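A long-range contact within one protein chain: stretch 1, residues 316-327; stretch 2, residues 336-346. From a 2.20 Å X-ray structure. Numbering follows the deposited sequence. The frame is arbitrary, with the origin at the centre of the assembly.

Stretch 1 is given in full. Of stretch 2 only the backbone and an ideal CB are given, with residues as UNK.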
# COMPACT_ATOMS: atom_id res chain seq x y z
N PHE A 316 18.79 -7.38 3.53
CA PHE A 316 18.27 -6.39 2.59
C PHE A 316 17.52 -5.29 3.32
O PHE A 316 16.98 -5.49 4.42
CB PHE A 316 17.32 -7.05 1.59
CG PHE A 316 16.90 -6.14 0.46
CD1 PHE A 316 17.80 -5.77 -0.54
CD2 PHE A 316 15.59 -5.67 0.39
CE1 PHE A 316 17.41 -4.95 -1.60
CE2 PHE A 316 15.19 -4.84 -0.68
CZ PHE A 316 16.10 -4.48 -1.67
N VAL A 317 17.48 -4.12 2.70
CA VAL A 317 16.84 -2.97 3.30
C VAL A 317 15.88 -2.26 2.35
O VAL A 317 16.22 -1.96 1.21
CB VAL A 317 17.89 -1.92 3.76
CG1 VAL A 317 17.19 -0.72 4.40
CG2 VAL A 317 18.88 -2.58 4.72
N GLU A 318 14.67 -2.01 2.84
CA GLU A 318 13.67 -1.26 2.11
C GLU A 318 13.70 0.11 2.82
O GLU A 318 13.04 0.28 3.84
CB GLU A 318 12.27 -1.87 2.27
CG GLU A 318 12.08 -3.29 1.78
CD GLU A 318 10.65 -3.78 2.03
OE1 GLU A 318 9.71 -3.10 1.61
OE2 GLU A 318 10.46 -4.85 2.65
N ALA A 319 14.49 1.05 2.31
CA ALA A 319 14.57 2.39 2.91
C ALA A 319 13.51 3.23 2.23
O ALA A 319 13.78 3.89 1.22
CB ALA A 319 15.96 2.98 2.67
N LEU A 320 12.30 3.22 2.77
CA LEU A 320 11.19 3.93 2.14
C LEU A 320 10.99 5.36 2.57
O LEU A 320 9.97 5.98 2.21
CB LEU A 320 9.89 3.13 2.36
CG LEU A 320 10.07 1.62 2.15
CD1 LEU A 320 8.80 0.87 2.49
CD2 LEU A 320 10.47 1.37 0.70
N GLY A 321 11.94 5.90 3.33
CA GLY A 321 11.85 7.27 3.80
C GLY A 321 10.91 7.41 4.98
O GLY A 321 11.31 7.83 6.06
N THR A 322 9.64 7.04 4.78
CA THR A 322 8.65 7.12 5.84
C THR A 322 8.86 6.00 6.88
O THR A 322 8.54 6.17 8.06
CB THR A 322 7.21 7.06 5.23
OG1 THR A 322 6.24 7.31 6.26
CG2 THR A 322 6.96 5.70 4.58
N ASP A 323 9.41 4.88 6.43
CA ASP A 323 9.71 3.71 7.27
C ASP A 323 10.92 3.02 6.65
O ASP A 323 11.20 3.22 5.47
CB ASP A 323 8.55 2.71 7.28
CG ASP A 323 7.37 3.20 8.07
OD1 ASP A 323 7.52 3.38 9.30
OD2 ASP A 323 6.30 3.42 7.46
N THR A 324 11.62 2.22 7.43
CA THR A 324 12.78 1.49 6.94
C THR A 324 12.59 0.03 7.32
O THR A 324 12.63 -0.30 8.50
CB THR A 324 14.09 2.01 7.58
OG1 THR A 324 14.41 3.30 7.06
CG2 THR A 324 15.24 1.04 7.32
N ILE A 325 12.36 -0.83 6.33
CA ILE A 325 12.16 -2.25 6.63
C ILE A 325 13.41 -3.09 6.41
O ILE A 325 13.93 -3.20 5.30
CB ILE A 325 11.03 -2.84 5.79
CG1 ILE A 325 9.78 -1.98 5.96
CG2 ILE A 325 10.74 -4.29 6.25
CD1 ILE A 325 8.61 -2.45 5.14
N LEU A 326 13.88 -3.70 7.49
CA LEU A 326 15.08 -4.54 7.42
C LEU A 326 14.74 -6.02 7.34
O LEU A 326 13.90 -6.51 8.10
CB LEU A 326 15.94 -4.32 8.66
CG LEU A 326 16.23 -2.90 9.11
CD1 LEU A 326 17.07 -2.96 10.39
CD2 LEU A 326 16.96 -2.13 8.01
N HIS A 327 15.40 -6.72 6.43
CA HIS A 327 15.23 -8.16 6.29
C HIS A 327 16.49 -8.70 6.97
O HIS A 327 17.58 -8.62 6.41
CB HIS A 327 15.18 -8.59 4.82
CG HIS A 327 14.10 -7.92 4.03
ND1 HIS A 327 13.70 -8.36 2.79
CD2 HIS A 327 13.35 -6.81 4.28
CE1 HIS A 327 12.77 -7.56 2.31
NE2 HIS A 327 12.54 -6.61 3.19
N UNK A 336 11.47 -9.83 9.03
CA UNK A 336 11.45 -8.40 8.71
C UNK A 336 11.28 -7.59 9.96
O UNK A 336 10.50 -7.95 10.83
CB UNK A 336 10.33 -8.07 7.72
N UNK A 337 12.02 -6.49 10.04
CA UNK A 337 11.95 -5.58 11.17
C UNK A 337 11.57 -4.20 10.63
O UNK A 337 12.22 -3.68 9.71
CB UNK A 337 13.27 -5.54 11.94
N UNK A 338 10.52 -3.61 11.18
CA UNK A 338 10.08 -2.32 10.70
C UNK A 338 10.49 -1.18 11.62
O UNK A 338 10.09 -1.13 12.77
CB UNK A 338 8.56 -2.32 10.53
N UNK A 339 11.30 -0.26 11.09
CA UNK A 339 11.77 0.88 11.86
C UNK A 339 11.17 2.17 11.30
O UNK A 339 11.12 2.37 10.09
CB UNK A 339 13.30 0.95 11.85
N UNK A 340 10.71 3.07 12.19
CA UNK A 340 10.13 4.35 11.75
C UNK A 340 11.21 5.23 11.13
O UNK A 340 12.38 5.13 11.51
CB UNK A 340 9.46 5.08 12.92
N UNK A 341 10.83 6.07 10.18
CA UNK A 341 11.80 6.96 9.56
C UNK A 341 12.73 6.32 8.55
O UNK A 341 12.57 5.15 8.20
CB UNK A 341 12.65 7.61 10.66
N UNK A 342 13.71 7.10 8.11
CA UNK A 342 14.69 6.66 7.11
C UNK A 342 15.99 6.26 7.80
O UNK A 342 16.63 7.07 8.47
CB UNK A 342 14.95 7.76 6.08
N UNK A 343 16.36 4.99 7.66
CA UNK A 343 17.58 4.44 8.26
C UNK A 343 18.13 3.39 7.29
O UNK A 343 18.12 2.20 7.58
CB UNK A 343 17.31 3.84 9.64
N UNK A 344 18.62 3.84 6.12
CA UNK A 344 19.19 3.01 5.05
C UNK A 344 20.43 2.19 5.37
O UNK A 344 21.30 2.03 4.51
CB UNK A 344 19.53 3.92 3.87
N UNK A 345 20.52 1.67 6.60
CA UNK A 345 21.68 0.86 6.98
C UNK A 345 21.98 -0.10 5.84
O UNK A 345 21.07 -0.54 5.13
CB UNK A 345 21.43 0.10 8.29
N UNK A 346 23.25 -0.43 5.65
CA UNK A 346 23.65 -1.29 4.55
C UNK A 346 23.68 -2.79 4.81
O UNK A 346 23.96 -3.24 5.93
CB UNK A 346 25.04 -0.86 4.09

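Residues 336-340 run antiparallel to strand 323-327, and the CB atoms of 336-339 alternate between the sheet face of Ile-325 and His-327 and that of Thr-324 and Leu-326. At position 336 the CB lies on the former, 4.1 Å from Ile-325 CG2, with the imidazole of His-327 beside it and the carboxylate of Glu-318 farther along. A long chain, aliphatic near the backbone and basic or polar at its tip, would suit. The residue is Lys-336: its CG lies over one face of the His-327 ring, 4.1 Å from CD2, and a water accepts from Lys-336 NZ (NZ to water O 3.0 Å) and donates to Glu-318 OE2 (water O to OE2 2.6 Å), which also accepts from His-327 NE2.

The CB of 337 turns to the face of Leu-326; between the strands, its backbone N donates to Leu-326 O (2.7 Å) and its O accepts from Leu-326 N (2.8 Å). Extended angles and an apolar neighbour favour valine, isoleucine or another hydrophobic residue. Val-337 sets its CB 4.3 Å from Leu-326 CB.

The CB of 338 returns to the Ile-325 side, 4.7 Å from Ile-325 CG1; Asp-323 OD1, 5.9 Å from that CB, is within reach of a long chain only. Lysine, arginine or a polar chain would be plausible. Lys-338 is fully extended; its CE comes to 3.5 Å from Asp-323 OD1, but NZ remains 4.2 Å from OD2, beyond a salt bridge.

Position 339 pairs with Thr-324 through two backbone hydrogen bonds, and its CB faces the side of Leu-326. A medium or large aliphatic residue fits; Leu-339 brings its CD1 to 3.6 Å from Leu-326 CD1.

At 340 the CB points away and no hydrogen bond to stretch 1 engages the nitrogen, so many residues are possible, proline included at phi -68°. It is Pro-340.

Position 341 has phi 77°, which favours glycine. Gly-341 donates from N to Thr-322 O (3.1 Å) and accepts at O from Thr-324 OG1 (2.8 Å).

At 342 the CB points sideways, near Gly-321 O, with the Ala-319 methyl within reach of a longer chain; a flat or polar chain could use both. His-342 places CE1 3.4 Å from Ala-319 CB and ND1 3.1 Å from Gly-321 N.

The backbone N of 343 donates to Thr-324 OG1 (2.6 Å). Its sideways CB lies 3.9 Å from Thr-324 OG1 and 4.2 Å from Thr-324 CG2, so an apolar or beta-branched residue is one of several that would suit; Ile-343 occupies it. Position 344, with phi -61°, permits proline: Pro-344 CG packs 3.6 Å from Ala-319 CB.

At 345, Val-317 and Leu-326 offer an apolar surface for an aliphatic chain. Ile-345 reaches Leu-326 CD2 with CD1 at 3.5 Å. Position 346 points away, unconstrained, and is Glu-346.

Stretch 2, residues 336-346: KVKLPGHIPIE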
# COMPACT_ATOMS: atom_id res chain seq x y z
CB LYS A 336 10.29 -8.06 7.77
CG LYS A 336 10.38 -8.69 6.40
CD LYS A 336 9.15 -8.34 5.60
CE LYS A 336 9.15 -8.99 4.24
NZ LYS A 336 7.95 -8.56 3.47
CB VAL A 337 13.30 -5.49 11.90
CG1 VAL A 337 13.25 -4.41 12.97
CG2 VAL A 337 13.63 -6.84 12.54
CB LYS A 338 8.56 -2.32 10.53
CG LYS A 338 8.00 -1.00 10.05
CD LYS A 338 6.49 -1.09 9.89
CE LYS A 338 5.90 0.25 9.49
NZ LYS A 338 4.44 0.15 9.22
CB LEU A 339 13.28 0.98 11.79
CG LEU A 339 14.09 -0.24 12.22
CD1 LEU A 339 15.56 0.00 11.89
CD2 LEU A 339 13.89 -0.49 13.71
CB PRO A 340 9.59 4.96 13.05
CG PRO A 340 9.30 3.73 13.91
CD PRO A 340 10.51 2.86 13.63
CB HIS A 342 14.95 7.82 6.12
CG HIS A 342 15.50 7.40 4.78
ND1 HIS A 342 14.89 6.45 3.99
CD2 HIS A 342 16.58 7.83 4.09
CE1 HIS A 342 15.57 6.31 2.87
NE2 HIS A 342 16.60 7.14 2.90
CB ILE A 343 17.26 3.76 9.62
CG1 ILE A 343 16.61 4.78 10.56
CG2 ILE A 343 18.52 3.21 10.24
CD1 ILE A 343 16.04 4.16 11.82
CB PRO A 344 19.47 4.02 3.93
CG PRO A 344 18.45 5.09 4.17
CD PRO A 344 18.52 5.24 5.67
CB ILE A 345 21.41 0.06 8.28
CG1 ILE A 345 20.44 -1.09 8.01
CG2 ILE A 345 20.82 0.97 9.34
CD1 ILE A 345 20.26 -2.00 9.20
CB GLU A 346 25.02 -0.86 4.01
CG GLU A 346 24.95 0.23 2.95
CD GLU A 346 26.32 0.63 2.45
OE1 GLU A 346 27.11 -0.27 2.09
OE2 GLU A 346 26.61 1.85 2.41
O HOH W 1 8.11 -5.55 3.37
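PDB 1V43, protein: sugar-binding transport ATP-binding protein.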